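Local coordinates for protein glucosamine kinase (Streptacidiphilus jiangxiensis, PDB 6HWJ) that catalyses the magnesium- and ATP-dependent phosphorylation of D-glucosamine to D-glucosamine 6-phosphate, and acts more weakly on glucose, at residues I279-Y283 / T399-A404; A288-P293 / D391-L397. Residue numbers count along the deposited sequence, not the author numbering.

Contact 1. Residues I279-Y283 / T399-A404; sequences IADVY and TPLRYA
Residues 279-283 and 399-404 are both helical. They form an inclined, roughly antiparallel helix-helix packing, about 45° off antiparallel. The axes of these short segments come within 9.3 Å, and their N-to-C directions make 135°, with a signed crossing angle of -135°. In register, Tyr-283 CA lies 5.6 Å from Pro-400 CA, and Ile-279 CA lies 6.9 Å from Tyr-403 CA. The contact buries 303 Å² in all, both sides summed.

Apolar contacts make up most of it. Val-282 points at the other helix with chi1 t. Val-282 CG1 is 3.8 Å from Pro-400 CB and 4.0 Å from Thr-399 CG2, and Val-282 CG2 is 3.7 Å from Tyr-403 CE2. Ile-279 lies one turn earlier, and its CG2 is 4.2 Å from Tyr-403 CB.

The aromatic contacts come from two tyrosines, both with chi1 m. Tyr-403 points toward helix 266-284 and lies along Val-282 and Ile-279. Tyr-283 starts off sideways, but its ring reaches across the gap. Tyr-283 CE1 is 3.4 Å from Pro-400 O at the ring edge and 4.0 Å from Tyr-403 CB. Tyr-283 OH sits 3.2 Å from Ala-404 CA.

No hydrogen bond joins the segments. Tyr-283 OH is 3.3 Å from Ala-404 N, but the angle is poor. Ala-404 N bonds instead to Pro-400 O, at 3.2 Å, within its own helix.

The contact joins helix 266-284 to the start of helix 398-416, which carries Glu-409, a D-glucosamine-binding residue, farther along. Helix 243-263 touches Ile-279, Tyr-283 and Ala-404. Helix 422-431 meets Tyr-403, and helix 335-356 packs on Leu-401 and Arg-402.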
# COMPACT_ATOMS: atom_id res chain seq x y z
N ILE A 279 14.42 -19.74 14.30
CA ILE A 279 14.14 -18.60 13.43
C ILE A 279 15.43 -17.85 13.15
O ILE A 279 15.75 -17.53 12.00
CB ILE A 279 13.07 -17.69 14.06
CG1 ILE A 279 11.75 -18.45 14.20
CG2 ILE A 279 12.91 -16.44 13.23
CD1 ILE A 279 10.71 -17.73 15.04
N ALA A 280 16.19 -17.54 14.20
CA ALA A 280 17.47 -16.87 14.03
C ALA A 280 18.41 -17.67 13.13
O ALA A 280 19.14 -17.10 12.31
CB ALA A 280 18.12 -16.63 15.39
N ASP A 281 18.41 -19.00 13.27
CA ASP A 281 19.22 -19.83 12.39
C ASP A 281 18.87 -19.57 10.93
O ASP A 281 19.77 -19.46 10.07
CB ASP A 281 19.03 -21.31 12.71
CG ASP A 281 19.92 -21.79 13.84
OD1 ASP A 281 20.79 -21.01 14.30
OD2 ASP A 281 19.74 -22.95 14.27
N VAL A 282 17.58 -19.45 10.62
CA VAL A 282 17.17 -19.22 9.24
C VAL A 282 17.56 -17.82 8.78
O VAL A 282 17.98 -17.63 7.63
CB VAL A 282 15.66 -19.46 9.09
CG1 VAL A 282 15.17 -18.89 7.77
CG2 VAL A 282 15.34 -20.94 9.17
N TYR A 283 17.43 -16.83 9.67
CA TYR A 283 17.84 -15.48 9.29
C TYR A 283 19.32 -15.44 8.93
O TYR A 283 19.74 -14.62 8.11
CB TYR A 283 17.55 -14.49 10.42
CG TYR A 283 16.09 -14.26 10.71
CD1 TYR A 283 15.12 -14.63 9.80
CD2 TYR A 283 15.69 -13.66 11.90
CE1 TYR A 283 13.77 -14.41 10.07
CE2 TYR A 283 14.35 -13.43 12.17
CZ TYR A 283 13.39 -13.82 11.25
OH TYR A 283 12.05 -13.59 11.51
N THR A 399 11.35 -18.75 3.13
CA THR A 399 11.29 -19.08 4.56
C THR A 399 11.73 -17.92 5.44
O THR A 399 10.98 -17.55 6.35
CB THR A 399 12.09 -20.34 4.83
OG1 THR A 399 11.59 -21.40 4.01
CG2 THR A 399 11.96 -20.75 6.31
N PRO A 400 12.91 -17.31 5.25
CA PRO A 400 13.28 -16.20 6.15
C PRO A 400 12.28 -15.05 6.14
O PRO A 400 11.96 -14.52 7.20
CB PRO A 400 14.66 -15.77 5.64
CG PRO A 400 14.83 -16.39 4.29
CD PRO A 400 13.99 -17.66 4.31
N LEU A 401 11.78 -14.63 4.96
CA LEU A 401 10.85 -13.51 4.93
C LEU A 401 9.49 -13.89 5.51
O LEU A 401 8.82 -13.06 6.14
CB LEU A 401 10.69 -13.00 3.50
CG LEU A 401 11.88 -12.32 2.84
CD1 LEU A 401 11.45 -11.68 1.51
CD2 LEU A 401 12.51 -11.27 3.75
N ARG A 402 9.05 -15.14 5.32
CA ARG A 402 7.79 -15.55 5.91
C ARG A 402 7.87 -15.54 7.43
O ARG A 402 6.98 -15.02 8.11
CB ARG A 402 7.38 -16.93 5.39
CG ARG A 402 6.14 -17.49 6.05
CD ARG A 402 4.89 -16.61 5.81
NE ARG A 402 3.74 -17.13 6.53
CZ ARG A 402 2.95 -18.10 6.07
NH1 ARG A 402 1.94 -18.54 6.82
NH2 ARG A 402 3.15 -18.63 4.87
N TYR A 403 8.96 -16.10 7.99
CA TYR A 403 9.12 -16.07 9.43
C TYR A 403 9.03 -14.63 9.93
O TYR A 403 8.37 -14.36 10.92
CB TYR A 403 10.46 -16.71 9.83
CG TYR A 403 10.51 -18.23 9.72
CD1 TYR A 403 9.39 -18.97 9.36
CD2 TYR A 403 11.68 -18.92 10.00
CE1 TYR A 403 9.44 -20.36 9.28
CE2 TYR A 403 11.74 -20.30 9.93
CZ TYR A 403 10.61 -21.01 9.56
OH TYR A 403 10.68 -22.40 9.48
N ALA A 404 9.70 -13.70 9.24
CA ALA A 404 9.70 -12.31 9.67
C ALA A 404 8.28 -11.72 9.62
O ALA A 404 7.93 -10.86 10.44
CB ALA A 404 10.64 -11.49 8.80

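Contact 2. Residues A288-P293 / D391-L397; sequences ALAGTP and DLFDDRL
Two loops meet here, a type II beta turn at Leu-289 to Thr-292 and an Asx turn at Asp-394. The beta turn closes with Thr-292 N to Leu-289 O, 3.2 Å. Gly-291 has phi 97°, which suits glycine. In the Asx turn, Asp-394 OD1 accepts from Arg-396 N at 3.2 Å. Residues 395-397 are 3-10.

Thr-292 CA is 6.7 Å from Asp-394 CA. With chi1 t, Thr-292 OG1 donates a hydrogen bond to Asp-394 OD2 at 2.7 Å. Arg-396 grips the same carboxylate, Arg-396 NE to Asp-394 OD1 at 2.9 Å and Arg-396 NH2 to Asp-394 OD2 at 2.6 Å, a salt bridge. Leu-289 CD2 lies over one guanidinium face, 3.2 Å from Arg-396 CZ, and its CD1 is 3.3 Å from Leu-397 CD2. Pro-293 CG is 3.5 Å from Asp-391 O. One water links Ala-290 O to Arg-396 NH2, another Pro-293 O to Leu-392 O. The Asp-394 carboxylate ties together its own turn, the arginine and the facing loop, its charge balanced locally.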
# COMPACT_ATOMS: atom_id res chain seq x y z
N ALA A 288 24.12 -15.32 2.42
CA ALA A 288 24.43 -15.96 1.16
C ALA A 288 23.54 -15.51 0.01
O ALA A 288 23.70 -16.00 -1.11
CB ALA A 288 24.33 -17.48 1.30
N LEU A 289 22.60 -14.60 0.26
CA LEU A 289 21.65 -14.17 -0.76
C LEU A 289 22.01 -12.83 -1.38
O LEU A 289 21.17 -12.21 -2.04
CB LEU A 289 20.24 -14.10 -0.16
CG LEU A 289 19.73 -15.43 0.40
CD1 LEU A 289 18.34 -15.27 0.93
CD2 LEU A 289 19.79 -16.55 -0.64
N ALA A 290 23.25 -12.38 -1.21
CA ALA A 290 23.71 -11.19 -1.91
C ALA A 290 23.59 -11.40 -3.41
O ALA A 290 23.90 -12.47 -3.93
CB ALA A 290 25.15 -10.87 -1.53
N GLY A 291 23.12 -10.37 -4.11
CA GLY A 291 22.88 -10.45 -5.53
C GLY A 291 21.43 -10.74 -5.90
O GLY A 291 21.09 -10.65 -7.08
N THR A 292 20.59 -11.09 -4.95
CA THR A 292 19.20 -11.39 -5.27
C THR A 292 18.52 -10.13 -5.81
O THR A 292 18.82 -9.02 -5.35
CB THR A 292 18.46 -11.91 -4.03
OG1 THR A 292 17.21 -12.48 -4.41
CG2 THR A 292 18.22 -10.80 -3.02
N PRO A 293 17.64 -10.26 -6.80
CA PRO A 293 17.13 -9.06 -7.49
C PRO A 293 16.12 -8.29 -6.66
O PRO A 293 15.18 -8.88 -6.11
CB PRO A 293 16.50 -9.63 -8.77
CG PRO A 293 16.08 -11.01 -8.39
CD PRO A 293 17.16 -11.51 -7.42
N ASP A 391 12.89 -14.85 -13.36
CA ASP A 391 14.08 -14.55 -12.57
C ASP A 391 13.89 -13.44 -11.54
O ASP A 391 14.82 -13.17 -10.77
CB ASP A 391 15.23 -14.16 -13.51
CG ASP A 391 14.83 -13.12 -14.54
OD1 ASP A 391 13.68 -12.62 -14.49
OD2 ASP A 391 15.66 -12.80 -15.42
N LEU A 392 12.73 -12.78 -11.49
CA LEU A 392 12.53 -11.79 -10.44
C LEU A 392 12.18 -12.43 -9.11
O LEU A 392 12.29 -11.76 -8.07
CB LEU A 392 11.45 -10.79 -10.87
CG LEU A 392 10.04 -11.28 -11.12
CD1 LEU A 392 9.24 -11.35 -9.83
CD2 LEU A 392 9.36 -10.37 -12.14
N PHE A 393 11.80 -13.70 -9.11
CA PHE A 393 11.39 -14.41 -7.90
C PHE A 393 12.53 -15.31 -7.43
O PHE A 393 12.89 -16.27 -8.11
CB PHE A 393 10.11 -15.21 -8.18
CG PHE A 393 9.62 -16.00 -6.98
CD1 PHE A 393 9.50 -15.39 -5.74
CD2 PHE A 393 9.27 -17.33 -7.10
CE1 PHE A 393 9.06 -16.10 -4.65
CE2 PHE A 393 8.82 -18.04 -6.00
CZ PHE A 393 8.71 -17.42 -4.78
N ASP A 394 13.12 -14.97 -6.28
CA ASP A 394 14.16 -15.79 -5.64
C ASP A 394 13.51 -16.49 -4.44
O ASP A 394 13.34 -15.88 -3.38
CB ASP A 394 15.34 -14.92 -5.22
CG ASP A 394 16.52 -15.74 -4.68
OD1 ASP A 394 16.36 -16.95 -4.43
OD2 ASP A 394 17.60 -15.14 -4.49
N ASP A 395 13.14 -17.76 -4.62
CA ASP A 395 12.37 -18.46 -3.60
C ASP A 395 13.23 -18.94 -2.44
O ASP A 395 12.69 -19.47 -1.46
CB ASP A 395 11.60 -19.64 -4.21
CG ASP A 395 12.49 -20.61 -4.96
OD1 ASP A 395 13.73 -20.52 -4.83
OD2 ASP A 395 11.93 -21.43 -5.70
N ARG A 396 14.55 -18.76 -2.50
CA ARG A 396 15.36 -18.94 -1.30
C ARG A 396 14.92 -18.00 -0.18
O ARG A 396 15.14 -18.30 0.99
CB ARG A 396 16.84 -18.72 -1.61
CG ARG A 396 17.40 -19.70 -2.65
CD ARG A 396 18.81 -19.32 -3.03
NE ARG A 396 18.89 -17.96 -3.56
CZ ARG A 396 20.02 -17.31 -3.79
NH1 ARG A 396 21.19 -17.90 -3.56
NH2 ARG A 396 19.98 -16.07 -4.27
N LEU A 397 14.28 -16.88 -0.53
CA LEU A 397 13.84 -15.91 0.46
C LEU A 397 12.53 -16.28 1.12
O LEU A 397 12.14 -15.62 2.09
CB LEU A 397 13.70 -14.54 -0.20
CG LEU A 397 14.99 -13.85 -0.61
CD1 LEU A 397 14.71 -12.73 -1.59
CD2 LEU A 397 15.67 -13.30 0.63
O HOH W 1 22.29 -14.47 -5.26
O HOH W 2 12.77 -9.25 -6.95

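How the contacts relate
Both contacts are partly buried, with centres about 14 Å apart. Contact 2 is the more exposed, with three of nine touching residues exposed against one of seven in contact 1. Contact 1 pairs helix 266-284 with helix 398-416. Contact 2 pairs the loop after the first helix with the loop leading into the second, nested within contact 1. Leu-286 touches Pro-400 of contact 1 and Leu-397 of contact 2. The helices meet through apolar and aromatic side chains. The loops add a carboxylate network and bridging waters. Contact 1 lies closer to the sugar site, with the Ala-404 side chain about 10 Å from that of Glu-409. Contact 2 lies away from the annotated sites.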